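Local structure of putative fusidic acid resistance protein (Staphylococcus aureus, 2YB5) at residues Q17-L22 against K71-L76; F40-I45 against S62-K67; F87-S92 against N111-K116. The protein confers resistance to the antibiotic fusidic acid, probably by binding elongation factor G and clearing it from the drug-stalled ribosome. One frame throughout, in Å; residues are numbered along the deposited sequence.

Interaction 1: Q17-L22 against K71-L76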
ATOM      1  N   GLN A  17      -2.468  -1.519 -10.680  1.00 47.43           N
ATOM      2  CA  GLN A  17      -3.731  -2.255 -10.782  1.00 48.07           C
ATOM      3  C   GLN A  17      -4.549  -1.846 -12.018  1.00 47.93           C
ATOM      4  O   GLN A  17      -5.211  -2.689 -12.634  1.00 48.91           O
ATOM      5  CB  GLN A  17      -4.574  -2.099  -9.509  1.00 47.69           C
ATOM      6  CG  GLN A  17      -4.029  -2.881  -8.302  1.00 49.54           C
ATOM      7  CD  GLN A  17      -4.759  -2.586  -6.996  1.00 51.33           C
ATOM      8  OE1 GLN A  17      -4.330  -3.029  -5.927  1.00 54.03           O
ATOM      9  NE2 GLN A  17      -5.864  -1.843  -7.073  1.00 51.80           N
ATOM     10  N   LEU A  18      -4.511  -0.564 -12.378  1.00 46.48           N
ATOM     11  CA  LEU A  18      -5.248  -0.090 -13.557  1.00 46.44           C
ATOM     12  C   LEU A  18      -4.599  -0.574 -14.856  1.00 48.52           C
ATOM     13  O   LEU A  18      -5.299  -0.953 -15.799  1.00 48.95           O
ATOM     14  CB  LEU A  18      -5.377   1.429 -13.554  1.00 45.17           C
ATOM     15  CG  LEU A  18      -6.237   2.025 -12.432  1.00 43.68           C
ATOM     16  CD1 LEU A  18      -5.883   3.489 -12.222  1.00 44.23           C
ATOM     17  CD2 LEU A  18      -7.722   1.857 -12.709  1.00 40.78           C
ATOM     18  N   VAL A  19      -3.269  -0.582 -14.893  1.00 49.87           N
ATOM     19  CA  VAL A  19      -2.541  -1.062 -16.061  1.00 52.64           C
ATOM     20  C   VAL A  19      -2.824  -2.547 -16.328  1.00 55.13           C
ATOM     21  O   VAL A  19      -3.053  -2.925 -17.476  1.00 57.13           O
ATOM     22  CB  VAL A  19      -1.024  -0.801 -15.934  1.00 53.72           C
ATOM     23  CG1 VAL A  19      -0.253  -1.544 -17.006  1.00 56.58           C
ATOM     24  CG2 VAL A  19      -0.744   0.700 -16.029  1.00 52.98           C
ATOM     25  N   TYR A  20      -2.842  -3.376 -15.286  1.00 55.71           N
ATOM     26  CA  TYR A  20      -3.198  -4.792 -15.449  1.00 58.78           C
ATOM     27  C   TYR A  20      -4.649  -4.958 -15.883  1.00 59.02           C
ATOM     28  O   TYR A  20      -4.966  -5.894 -16.605  1.00 61.46           O
ATOM     29  CB  TYR A  20      -2.986  -5.611 -14.167  1.00 59.19           C
ATOM     30  CG  TYR A  20      -1.562  -5.710 -13.638  1.00 61.60           C
ATOM     31  CD1 TYR A  20      -0.448  -5.652 -14.481  1.00 65.03           C
ATOM     32  CD2 TYR A  20      -1.336  -5.876 -12.272  1.00 63.27           C
ATOM     33  CE1 TYR A  20       0.855  -5.755 -13.966  1.00 66.89           C
ATOM     34  CE2 TYR A  20      -0.049  -5.980 -11.753  1.00 64.77           C
ATOM     35  CZ  TYR A  20       1.040  -5.918 -12.598  1.00 66.88           C
ATOM     36  OH  TYR A  20       2.306  -6.016 -12.047  1.00 69.35           O
ATOM     37  N   GLN A  21      -5.532  -4.069 -15.432  1.00 57.17           N
ATOM     38  CA  GLN A  21      -6.922  -4.120 -15.861  1.00 57.87           C
ATOM     39  C   GLN A  21      -7.014  -3.853 -17.365  1.00 58.76           C
ATOM     40  O   GLN A  21      -7.786  -4.499 -18.047  1.00 59.90           O
ATOM     41  CB  GLN A  21      -7.797  -3.140 -15.073  1.00 56.11           C
ATOM     42  CG  GLN A  21      -9.321  -3.395 -15.219  1.00 58.33           C
ATOM     43  CD  GLN A  21      -9.862  -4.499 -14.300  1.00 61.24           C
ATOM     44  OE1 GLN A  21      -9.106  -5.226 -13.662  1.00 65.47           O
ATOM     45  NE2 GLN A  21     -11.180  -4.608 -14.224  1.00 63.00           N
ATOM     46  N   LEU A  22      -6.211  -2.911 -17.862  1.00 58.57           N
ATOM     47  CA  LEU A  22      -6.104  -2.643 -19.293  1.00 60.43           C
ATOM     48  C   LEU A  22      -5.689  -3.889 -20.066  1.00 63.79           C
ATOM     49  O   LEU A  22      -6.196  -4.142 -21.158  1.00 65.31           O
ATOM     50  CB  LEU A  22      -5.095  -1.522 -19.576  1.00 60.40           C
ATOM     51  CG  LEU A  22      -5.628  -0.099 -19.730  1.00 59.24           C
ATOM     52  CD1 LEU A  22      -4.468   0.851 -20.053  1.00 61.66           C
ATOM     53  CD2 LEU A  22      -6.683  -0.033 -20.817  1.00 58.94           C
ATOM     54  N   LYS A  71       5.742  -7.611 -19.596  1.00106.27           N
ATOM     55  CA  LYS A  71       7.127  -7.137 -19.683  1.00108.99           C
ATOM     56  C   LYS A  71       7.230  -5.658 -20.044  1.00107.15           C
ATOM     57  O   LYS A  71       7.866  -4.883 -19.327  1.00105.39           O
ATOM     58  CB  LYS A  71       7.908  -7.961 -20.712  1.00115.87           C
ATOM     59  N   LYS A  72       6.605  -5.278 -21.157  1.00107.91           N
ATOM     60  CA  LYS A  72       6.606  -3.888 -21.617  1.00106.72           C
ATOM     61  C   LYS A  72       5.979  -2.944 -20.583  1.00100.91           C
ATOM     62  O   LYS A  72       6.482  -1.840 -20.351  1.00 99.98           O
ATOM     63  CB  LYS A  72       5.865  -3.767 -22.949  1.00108.32           C
ATOM     64  N   ALA A  73       4.888  -3.387 -19.966  1.00 97.49           N
ATOM     65  CA  ALA A  73       4.216  -2.611 -18.924  1.00 92.63           C
ATOM     66  C   ALA A  73       5.131  -2.381 -17.725  1.00 91.60           C
ATOM     67  O   ALA A  73       5.243  -1.259 -17.228  1.00 89.68           O
ATOM     68  CB  ALA A  73       2.943  -3.317 -18.479  1.00 90.24           C
ATOM     69  N   GLU A  74       5.786  -3.451 -17.277  1.00 93.39           N
ATOM     70  CA  GLU A  74       6.635  -3.422 -16.080  1.00 92.39           C
ATOM     71  C   GLU A  74       7.820  -2.466 -16.211  1.00 93.41           C
ATOM     72  O   GLU A  74       8.157  -1.761 -15.265  1.00 91.25           O
ATOM     73  CB  GLU A  74       7.142  -4.831 -15.752  1.00 95.26           C
ATOM     74  CG  GLU A  74       6.038  -5.822 -15.367  1.00 94.59           C
ATOM     75  CD  GLU A  74       5.404  -5.511 -14.026  1.00 90.87           C
ATOM     76  OE1 GLU A  74       6.154  -5.259 -13.059  1.00 90.58           O
ATOM     77  OE2 GLU A  74       4.156  -5.524 -13.942  1.00 88.97           O
ATOM     78  N   HIS A  75       8.448  -2.449 -17.382  1.00 96.96           N
ATOM     79  CA  HIS A  75       9.537  -1.518 -17.664  1.00 98.84           C
ATOM     80  C   HIS A  75       9.064  -0.071 -17.545  1.00 95.36           C
ATOM     81  O   HIS A  75       9.682   0.736 -16.849  1.00 94.52           O
ATOM     82  CB  HIS A  75      10.103  -1.767 -19.069  1.00104.43           C
ATOM     83  CG  HIS A  75      11.080  -0.726 -19.522  1.00107.75           C
ATOM     84  ND1 HIS A  75      12.340  -0.598 -18.975  1.00110.04           N
ATOM     85  CD2 HIS A  75      10.983   0.234 -20.473  1.00109.62           C
ATOM     86  CE1 HIS A  75      12.974   0.399 -19.565  1.00113.00           C
ATOM     87  NE2 HIS A  75      12.174   0.918 -20.480  1.00113.04           N
ATOM     88  N   LEU A  76       7.965   0.245 -18.227  1.00 93.30           N
ATOM     89  CA  LEU A  76       7.398   1.592 -18.197  1.00 90.47           C
ATOM     90  C   LEU A  76       6.965   1.971 -16.775  1.00 85.47           C
ATOM     91  O   LEU A  76       7.190   3.102 -16.340  1.00 84.44           O
ATOM     92  CB  LEU A  76       6.216   1.708 -19.171  1.00 90.02           C
ATOM     93  CG  LEU A  76       6.512   1.527 -20.667  1.00 94.84           C
ATOM     94  CD1 LEU A  76       5.218   1.337 -21.459  1.00 94.07           C
ATOM     95  CD2 LEU A  76       7.308   2.704 -21.229  1.00 98.18           C
TER

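Interaction 2: F40-I45 against S62-K67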
ATOM      1  N   PHE A  40     -11.753   4.885 -19.941  1.00 46.86           N
ATOM      2  CA  PHE A  40     -11.917   5.023 -18.499  1.00 46.43           C
ATOM      3  C   PHE A  40     -10.606   4.746 -17.754  1.00 45.18           C
ATOM      4  O   PHE A  40     -10.141   5.582 -16.984  1.00 44.53           O
ATOM      5  CB  PHE A  40     -13.004   4.095 -17.955  1.00 46.48           C
ATOM      6  CG  PHE A  40     -13.098   4.110 -16.450  1.00 47.90           C
ATOM      7  CD1 PHE A  40     -13.583   5.235 -15.787  1.00 49.17           C
ATOM      8  CD2 PHE A  40     -12.674   3.018 -15.694  1.00 49.35           C
ATOM      9  CE1 PHE A  40     -13.668   5.264 -14.403  1.00 49.82           C
ATOM     10  CE2 PHE A  40     -12.753   3.035 -14.298  1.00 49.46           C
ATOM     11  CZ  PHE A  40     -13.248   4.160 -13.653  1.00 49.90           C
ATOM     12  N   LEU A  41     -10.039   3.564 -17.991  1.00 44.85           N
ATOM     13  CA  LEU A  41      -8.783   3.142 -17.371  1.00 44.23           C
ATOM     14  C   LEU A  41      -7.689   4.176 -17.627  1.00 44.71           C
ATOM     15  O   LEU A  41      -7.017   4.626 -16.700  1.00 44.02           O
ATOM     16  CB  LEU A  41      -8.344   1.785 -17.929  1.00 44.82           C
ATOM     17  CG  LEU A  41      -9.049   0.508 -17.443  1.00 44.92           C
ATOM     18  CD1 LEU A  41     -10.491   0.736 -17.096  1.00 46.26           C
ATOM     19  CD2 LEU A  41      -8.935  -0.609 -18.453  1.00 44.83           C
ATOM     20  N   LEU A  42      -7.531   4.575 -18.883  1.00 46.14           N
ATOM     21  CA  LEU A  42      -6.480   5.528 -19.233  1.00 47.83           C
ATOM     22  C   LEU A  42      -6.641   6.846 -18.473  1.00 48.24           C
ATOM     23  O   LEU A  42      -5.660   7.375 -17.920  1.00 48.13           O
ATOM     24  CB  LEU A  42      -6.448   5.766 -20.738  1.00 49.75           C
ATOM     25  CG  LEU A  42      -6.043   4.547 -21.568  1.00 50.53           C
ATOM     26  CD1 LEU A  42      -6.133   4.884 -23.066  1.00 51.78           C
ATOM     27  CD2 LEU A  42      -4.644   4.069 -21.179  1.00 49.64           C
ATOM     28  N   ASN A  43      -7.876   7.353 -18.410  1.00 48.73           N
ATOM     29  CA  ASN A  43      -8.144   8.600 -17.686  1.00 50.13           C
ATOM     30  C   ASN A  43      -7.965   8.507 -16.170  1.00 49.14           C
ATOM     31  O   ASN A  43      -7.600   9.503 -15.546  1.00 50.21           O
ATOM     32  CB  ASN A  43      -9.525   9.169 -18.026  1.00 51.21           C
ATOM     33  CG  ASN A  43      -9.496  10.110 -19.232  1.00 54.60           C
ATOM     34  OD1 ASN A  43      -8.529  10.850 -19.440  1.00 59.68           O
ATOM     35  ND2 ASN A  43     -10.565  10.098 -20.014  1.00 55.27           N
ATOM     36  N   GLU A  44      -8.215   7.334 -15.581  1.00 48.00           N
ATOM     37  CA  GLU A  44      -7.939   7.115 -14.149  1.00 47.37           C
ATOM     38  C   GLU A  44      -6.451   7.218 -13.855  1.00 47.03           C
ATOM     39  O   GLU A  44      -6.049   7.829 -12.862  1.00 47.67           O
ATOM     40  CB  GLU A  44      -8.442   5.746 -13.682  1.00 46.64           C
ATOM     41  CG  GLU A  44      -9.962   5.603 -13.674  1.00 48.33           C
ATOM     42  CD  GLU A  44     -10.607   6.425 -12.582  1.00 51.58           C
ATOM     43  OE1 GLU A  44     -10.373   6.111 -11.388  1.00 52.61           O
ATOM     44  OE2 GLU A  44     -11.347   7.381 -12.916  1.00 54.16           O
ATOM     45  N   ILE A  45      -5.636   6.609 -14.707  1.00 46.76           N
ATOM     46  CA  ILE A  45      -4.185   6.663 -14.545  1.00 47.28           C
ATOM     47  C   ILE A  45      -3.685   8.101 -14.635  1.00 49.21           C
ATOM     48  O   ILE A  45      -2.891   8.545 -13.794  1.00 49.51           O
ATOM     49  CB  ILE A  45      -3.465   5.802 -15.599  1.00 48.15           C
ATOM     50  CG1 ILE A  45      -3.792   4.324 -15.368  1.00 46.84           C
ATOM     51  CG2 ILE A  45      -1.942   6.044 -15.560  1.00 49.01           C
ATOM     52  CD1 ILE A  45      -3.312   3.400 -16.444  1.00 45.99           C
ATOM     53  N   SER A  62       2.167   5.492 -24.604  1.00 82.51           N
ATOM     54  CA  SER A  62       2.861   4.209 -24.620  1.00 84.23           C
ATOM     55  C   SER A  62       1.969   3.010 -24.262  1.00 81.64           C
ATOM     56  O   SER A  62       2.035   1.982 -24.940  1.00 84.01           O
ATOM     57  CB  SER A  62       4.066   4.252 -23.683  1.00 84.51           C
ATOM     58  OG  SER A  62       4.909   3.144 -23.916  1.00 87.87           O
ATOM     59  N   ILE A  63       1.143   3.139 -23.217  1.00 77.36           N
ATOM     60  CA  ILE A  63       0.260   2.035 -22.773  1.00 75.19           C
ATOM     61  C   ILE A  63      -1.026   1.866 -23.602  1.00 75.22           C
ATOM     62  O   ILE A  63      -1.660   0.805 -23.567  1.00 74.46           O
ATOM     63  CB  ILE A  63      -0.135   2.137 -21.261  1.00 71.18           C
ATOM     64  CG1 ILE A  63      -0.974   3.386 -20.975  1.00 68.80           C
ATOM     65  CG2 ILE A  63       1.107   2.110 -20.364  1.00 71.60           C
ATOM     66  CD1 ILE A  63      -1.224   3.616 -19.497  1.00 66.54           C
ATOM     67  N   ASP A  64      -1.415   2.902 -24.339  1.00 76.25           N
ATOM     68  CA  ASP A  64      -2.580   2.830 -25.217  1.00 76.74           C
ATOM     69  C   ASP A  64      -2.242   2.013 -26.471  1.00 80.97           C
ATOM     70  O   ASP A  64      -2.203   2.540 -27.575  1.00 83.80           O
ATOM     71  CB  ASP A  64      -3.043   4.243 -25.589  1.00 76.74           C
ATOM     72  CG  ASP A  64      -4.409   4.265 -26.246  1.00 75.55           C
ATOM     73  OD1 ASP A  64      -4.954   3.188 -26.551  1.00 76.24           O
ATOM     74  OD2 ASP A  64      -4.941   5.372 -26.456  1.00 74.40           O
ATOM     75  N   ASP A  65      -2.015   0.717 -26.278  1.00 82.23           N
ATOM     76  CA  ASP A  65      -1.507  -0.163 -27.322  1.00 87.00           C
ATOM     77  C   ASP A  65      -1.966  -1.592 -27.045  1.00 87.29           C
ATOM     78  O   ASP A  65      -1.435  -2.247 -26.153  1.00 86.51           O
ATOM     79  CB  ASP A  65       0.028  -0.095 -27.365  1.00 90.36           C
ATOM     80  CG  ASP A  65       0.627  -0.841 -28.563  1.00 96.21           C
ATOM     81  OD1 ASP A  65       0.417  -2.066 -28.686  1.00 96.99           O
ATOM     82  OD2 ASP A  65       1.317  -0.197 -29.384  1.00100.05           O
ATOM     83  N   VAL A  66      -2.931  -2.073 -27.831  1.00 88.80           N
ATOM     84  CA  VAL A  66      -3.505  -3.422 -27.661  1.00 89.81           C
ATOM     85  C   VAL A  66      -2.476  -4.565 -27.648  1.00 94.36           C
ATOM     86  O   VAL A  66      -2.790  -5.672 -27.208  1.00 94.46           O
ATOM     87  CB  VAL A  66      -4.570  -3.736 -28.752  1.00 91.34           C
ATOM     88  CG1 VAL A  66      -5.798  -2.859 -28.569  1.00 87.19           C
ATOM     89  CG2 VAL A  66      -3.984  -3.569 -30.152  1.00 95.54           C
ATOM     90  N   LYS A  67      -1.261  -4.291 -28.129  1.00 98.82           N
ATOM     91  CA  LYS A  67      -0.171  -5.271 -28.133  1.00103.94           C
ATOM     92  C   LYS A  67       0.744  -5.097 -26.929  1.00103.04           C
ATOM     93  O   LYS A  67       1.887  -5.562 -26.947  1.00107.02           O
ATOM     94  CB  LYS A  67       0.667  -5.152 -29.416  1.00109.87           C
ATOM     95  CG  LYS A  67      -0.134  -5.074 -30.701  1.00111.69           C
ATOM     96  CD  LYS A  67      -0.844  -6.380 -31.015  1.00114.20           C
ATOM     97  CE  LYS A  67       0.121  -7.458 -31.494  1.00120.88           C
ATOM     98  NZ  LYS A  67      -0.593  -8.551 -32.216  1.00123.89           N
TER

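Interaction 3: F87-S92 against N111-K116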
ATOM      1  N   PHE A  87       8.464   6.721   1.540  1.00 43.03           N
ATOM      2  CA  PHE A  87       8.005   6.688   2.917  1.00 40.40           C
ATOM      3  C   PHE A  87       9.154   7.167   3.799  1.00 39.67           C
ATOM      4  O   PHE A  87      10.261   6.654   3.694  1.00 39.19           O
ATOM      5  CB  PHE A  87       7.620   5.259   3.283  1.00 39.34           C
ATOM      6  CG  PHE A  87       7.045   5.113   4.653  1.00 37.75           C
ATOM      7  CD1 PHE A  87       5.684   5.235   4.857  1.00 37.51           C
ATOM      8  CD2 PHE A  87       7.866   4.846   5.743  1.00 37.53           C
ATOM      9  CE1 PHE A  87       5.133   5.084   6.119  1.00 36.45           C
ATOM     10  CE2 PHE A  87       7.334   4.705   7.005  1.00 36.22           C
ATOM     11  CZ  PHE A  87       5.960   4.824   7.196  1.00 36.71           C
ATOM     12  N   GLU A  88       8.886   8.163   4.639  1.00 39.31           N
ATOM     13  CA  GLU A  88       9.850   8.627   5.644  1.00 39.33           C
ATOM     14  C   GLU A  88       9.690   7.799   6.912  1.00 37.29           C
ATOM     15  O   GLU A  88       8.583   7.668   7.451  1.00 37.31           O
ATOM     16  CB  GLU A  88       9.656  10.113   5.944  1.00 40.21           C
ATOM     17  CG  GLU A  88       9.842  10.981   4.698  1.00 43.76           C
ATOM     18  CD  GLU A  88       9.701  12.465   4.965  1.00 47.79           C
ATOM     19  OE1 GLU A  88       9.384  12.852   6.115  1.00 51.10           O
ATOM     20  OE2 GLU A  88       9.907  13.247   4.013  1.00 50.79           O
ATOM     21  N   ILE A  89      10.788   7.199   7.345  1.00 35.48           N
ATOM     22  CA  ILE A  89      10.785   6.363   8.515  1.00 34.78           C
ATOM     23  C   ILE A  89      11.254   7.234   9.678  1.00 34.26           C
ATOM     24  O   ILE A  89      12.297   7.877   9.577  1.00 34.36           O
ATOM     25  CB  ILE A  89      11.746   5.166   8.371  1.00 34.99           C
ATOM     26  CG1 ILE A  89      11.413   4.342   7.125  1.00 35.75           C
ATOM     27  CG2 ILE A  89      11.669   4.302   9.609  1.00 33.57           C
ATOM     28  CD1 ILE A  89      12.178   3.016   7.049  1.00 36.64           C
ATOM     29  N   PRO A  90      10.488   7.270  10.773  1.00 33.33           N
ATOM     30  CA  PRO A  90      10.867   8.103  11.909  1.00 33.38           C
ATOM     31  C   PRO A  90      12.287   7.825  12.426  1.00 32.49           C
ATOM     32  O   PRO A  90      12.773   6.707  12.316  1.00 32.14           O
ATOM     33  CB  PRO A  90       9.862   7.711  12.988  1.00 33.01           C
ATOM     34  CG  PRO A  90       8.729   7.139  12.289  1.00 33.97           C
ATOM     35  CD  PRO A  90       9.231   6.544  11.012  1.00 33.62           C
ATOM     36  N   SER A  91      12.909   8.827  13.026  1.00 32.59           N
ATOM     37  CA  SER A  91      14.180   8.641  13.744  1.00 32.34           C
ATOM     38  C   SER A  91      13.976   7.728  14.955  1.00 32.59           C
ATOM     39  O   SER A  91      12.829   7.392  15.298  1.00 32.03           O
ATOM     40  CB  SER A  91      14.706   9.979  14.203  1.00 33.04           C
ATOM     41  OG  SER A  91      13.940  10.447  15.294  1.00 33.31           O
ATOM     42  N   SER A  92      15.066   7.339  15.617  1.00 32.73           N
ATOM     43  CA  SER A  92      14.966   6.474  16.822  1.00 32.95           C
ATOM     44  C   SER A  92      14.179   7.158  17.943  1.00 33.77           C
ATOM     45  O   SER A  92      13.293   6.549  18.559  1.00 33.70           O
ATOM     46  CB  SER A  92      16.356   6.054  17.338  1.00 34.23           C
ATOM     47  OG  SER A  92      17.150   7.166  17.730  1.00 31.80           O
ATOM     48  N   ASN A 111      17.228  -2.635   6.445  1.00 52.70           N
ATOM     49  CA  ASN A 111      17.716  -3.380   5.282  1.00 54.97           C
ATOM     50  C   ASN A 111      16.603  -4.158   4.614  1.00 55.28           C
ATOM     51  O   ASN A 111      16.662  -4.438   3.420  1.00 57.55           O
ATOM     52  CB  ASN A 111      18.840  -4.337   5.688  1.00 56.93           C
ATOM     53  CG  ASN A 111      20.038  -3.617   6.269  1.00 56.96           C
ATOM     54  OD1 ASN A 111      20.537  -2.657   5.685  1.00 57.27           O
ATOM     55  ND2 ASN A 111      20.504  -4.071   7.430  1.00 58.44           N
ATOM     56  N   LEU A 112      15.575  -4.502   5.379  1.00 54.10           N
ATOM     57  CA  LEU A 112      14.418  -5.207   4.822  1.00 53.82           C
ATOM     58  C   LEU A 112      13.376  -4.255   4.226  1.00 52.18           C
ATOM     59  O   LEU A 112      12.296  -4.706   3.833  1.00 52.36           O
ATOM     60  CB  LEU A 112      13.779  -6.084   5.881  1.00 53.27           C
ATOM     61  N   ILE A 113      13.688  -2.955   4.135  1.00 50.55           N
ATOM     62  CA  ILE A 113      12.685  -1.969   3.725  1.00 48.51           C
ATOM     63  C   ILE A 113      13.061  -1.177   2.474  1.00 48.53           C
ATOM     64  O   ILE A 113      14.049  -0.442   2.461  1.00 48.32           O
ATOM     65  CB  ILE A 113      12.375  -0.972   4.851  1.00 47.02           C
ATOM     66  CG1 ILE A 113      12.088  -1.708   6.164  1.00 46.68           C
ATOM     67  CG2 ILE A 113      11.179  -0.117   4.469  1.00 46.48           C
ATOM     68  CD1 ILE A 113      11.868  -0.795   7.351  1.00 44.96           C
ATOM     69  N   ASP A 114      12.241  -1.334   1.434  1.00 47.92           N
ATOM     70  CA  ASP A 114      12.257  -0.462   0.264  1.00 48.15           C
ATOM     71  C   ASP A 114      11.206   0.627   0.472  1.00 45.82           C
ATOM     72  O   ASP A 114      10.022   0.332   0.576  1.00 44.72           O
ATOM     73  CB  ASP A 114      11.939  -1.269  -0.989  1.00 49.81           C
ATOM     74  CG  ASP A 114      12.209  -0.504  -2.257  1.00 52.24           C
ATOM     75  OD1 ASP A 114      11.940   0.716  -2.302  1.00 52.33           O
ATOM     76  OD2 ASP A 114      12.695  -1.128  -3.221  1.00 56.65           O
ATOM     77  N   THR A 115      11.633   1.885   0.518  1.00 44.80           N
ATOM     78  CA  THR A 115      10.741   2.963   0.944  1.00 43.25           C
ATOM     79  C   THR A 115       9.773   3.445  -0.144  1.00 43.68           C
ATOM     80  O   THR A 115       8.855   4.204   0.147  1.00 42.67           O
ATOM     81  CB  THR A 115      11.519   4.158   1.569  1.00 43.13           C
ATOM     82  OG1 THR A 115      12.527   4.622   0.666  1.00 43.20           O
ATOM     83  CG2 THR A 115      12.159   3.738   2.880  1.00 41.35           C
ATOM     84  N   LYS A 116       9.958   2.981  -1.381  1.00 44.69           N
ATOM     85  CA  LYS A 116       8.996   3.244  -2.451  1.00 45.57           C
ATOM     86  C   LYS A 116       7.930   2.134  -2.543  1.00 44.87           C
ATOM     87  O   LYS A 116       7.140   2.111  -3.485  1.00 45.55           O
ATOM     88  CB  LYS A 116       9.719   3.385  -3.796  1.00 48.16           C
ATOM     89  CG  LYS A 116      10.724   4.534  -3.847  1.00 49.39           C
ATOM     90  CD  LYS A 116      11.510   4.516  -5.148  1.00 54.04           C
ATOM     91  CE  LYS A 116      12.546   5.613  -5.200  1.00 55.87           C
ATOM     92  NZ  LYS A 116      11.941   6.971  -5.304  1.00 57.12           N
TER

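Interaction 1: Q17-L22 against K71-L76
The ring of Tyr20 receives the carboxylate of Glu74 at its edge, within the ring plane, and the two flat groups are nearly coplanar, their planes only 20° apart. Tyr20 OH donates a short hydrogen bond to Glu74 OE2 at 2.7 Å. Glu74 OE2 also lies 3.3 Å from Tyr20 CE1, because the bond leaves the hydroxyl bent toward the CE1 edge and not straight on along CZ-OH. The hydroxyl comes to the syn side of OE2, 19° out of the carboxylate plane. Neither residue starts its side chain straight at the other helix. Glu74 gets there by a bend at chi2 (-69°) that brings the carboxylate across to the phenol; the two side chains cross at about a right angle, although their flat ends are nearly coplanar. The single hydroxyl-carboxylate bond thus spans the partly exposed margin of the interface.

Beside it, on the buried side, the contact is apolar and small. Val19 CG1, the branch anti to the backbone N, rests 3.9 Å from Ala73 CB. Only a methyl stands on the far side, and the backbones come to 7.5 Å between Val19 CA and Ala73 CA.

The two segments belong to helices 9-27 and 70-80 of the all-helical N-terminal part, the region matched to the elongation factor G-binding family. Val19 also touches Ile45 of helix 35-50 and Phe59 of helix 59-63, so the apolar half of the contact faces the bundle interior; Leu76, on helix 70-80, packs on Phe59 and Ser62 of that same short helix.

Interaction 2: F40-I45 against S62-K67
An aspartate lies against a leucine methyl here: Leu42 CD1 sits 3.6 Å from Asp64 OD2, with the two side chains crossing at about a right angle. The carboxylate has its polar partner elsewhere, because Asp64 OD1 forms a salt bridge with Lys38, one turn earlier on the helix that carries Leu42. Asp64 is also where the chain leaves the helix, at the centre of an inverse gamma turn.

The rest is aliphatic. Leu42 straddles the corner with its two methyls, CD1 on Asp64 and CD2 on Ile63 CG1 at 3.7 Å, the leucine and isoleucine running past each other in opposite directions. Ile63 places CG1 between its backbone N and carbonyl carbon (chi1 64°), and the extended remainder of the chain carries CD1 on to meet Ile45 CD1 tip to tip at 3.7 Å. Past the corner, Asp65 OD1 accepts from Lys67 N in an Asx turn that shapes the exit.

Helix 35-50 is thereby packed against the C-terminal end of helix 59-63. Ile45 extends the seam onto Phe59 and Ile60, Leu42 also touches Leu22 of helix 9-27, and Tyr26 of that helix hydrogen-bonds the carbonyl of Ile63.

Interaction 3: F87-S92 against N111-K116
Phe87 and Thr115 are joined through their backbones, and their side chains are set around that bond. Phe87 N donates to Thr115 O at 2.9 Å. CB of Phe87 stays close to the acceptor, 3.5 Å from Thr115 O, while CG lies opposite the backbone N (chi1 -176°). That torsion swings the ring away from the partner segment and onto Ile118 and Leu121, with Ile89 CG1 at the ring's edge, in its plane.

Thr115 is turned so that its two branches do different work. OG1 stands between the backbone N and the carbonyl carbon (chi1 54°) and hydrogen-bonds Asp86, just ahead of Phe87. Thr115 CB and CG2 both lie against Phe87 O, at 3.5 and 3.6 Å. The threonine thus turns its carbon side to the Phe87 carbonyl, with CG2 also near Ile89 CD1, and its hydroxyl to Asp86.

Farther along, the two isoleucines share one shape: in each, CG1 is anti to the carbonyl carbon and chi2 is extended. They reach toward each other and meet tip to tip, Ile89 CD1 to Ile113 CD1 at 3.8 Å. Both also lie on Leu121 of strand 121-125. Between Ile113 and Thr115, Asp114 OD1 accepts from Lys116 N at 3.1 Å, an Asx turn.

Two loops, one leading into helix 92-98 and the other into the first strand of the sheet, are thus tied by one main-chain bond and an aliphatic patch. Asp86 adds a second clasp, taking Thr115 OG1 on one carboxylate oxygen and a salt bridge from Lys116 on the other; this pairing would probably favour the ionised carboxylate.

Interactions 1 and 2 belong to one helical bundle. Their centres are 9 Å apart, interaction 2 is nested along the chain inside the loop closed by interaction 1, and they touch directly, as where Leu22 CD1 meets Leu42 CD2 at 3.4 Å. Interaction 2 is the buried one, aliphatic with a charge at its margin; interaction 1 is only partly buried and divides between a methyl contact and a polar bond. Interaction 3 stands apart, about 12 Å from interaction 1 and 16 Å from interaction 2 between nearest atoms. It is a surface contact between loops beside the C-terminal sheet, and it alone uses a backbone hydrogen bond across its segments.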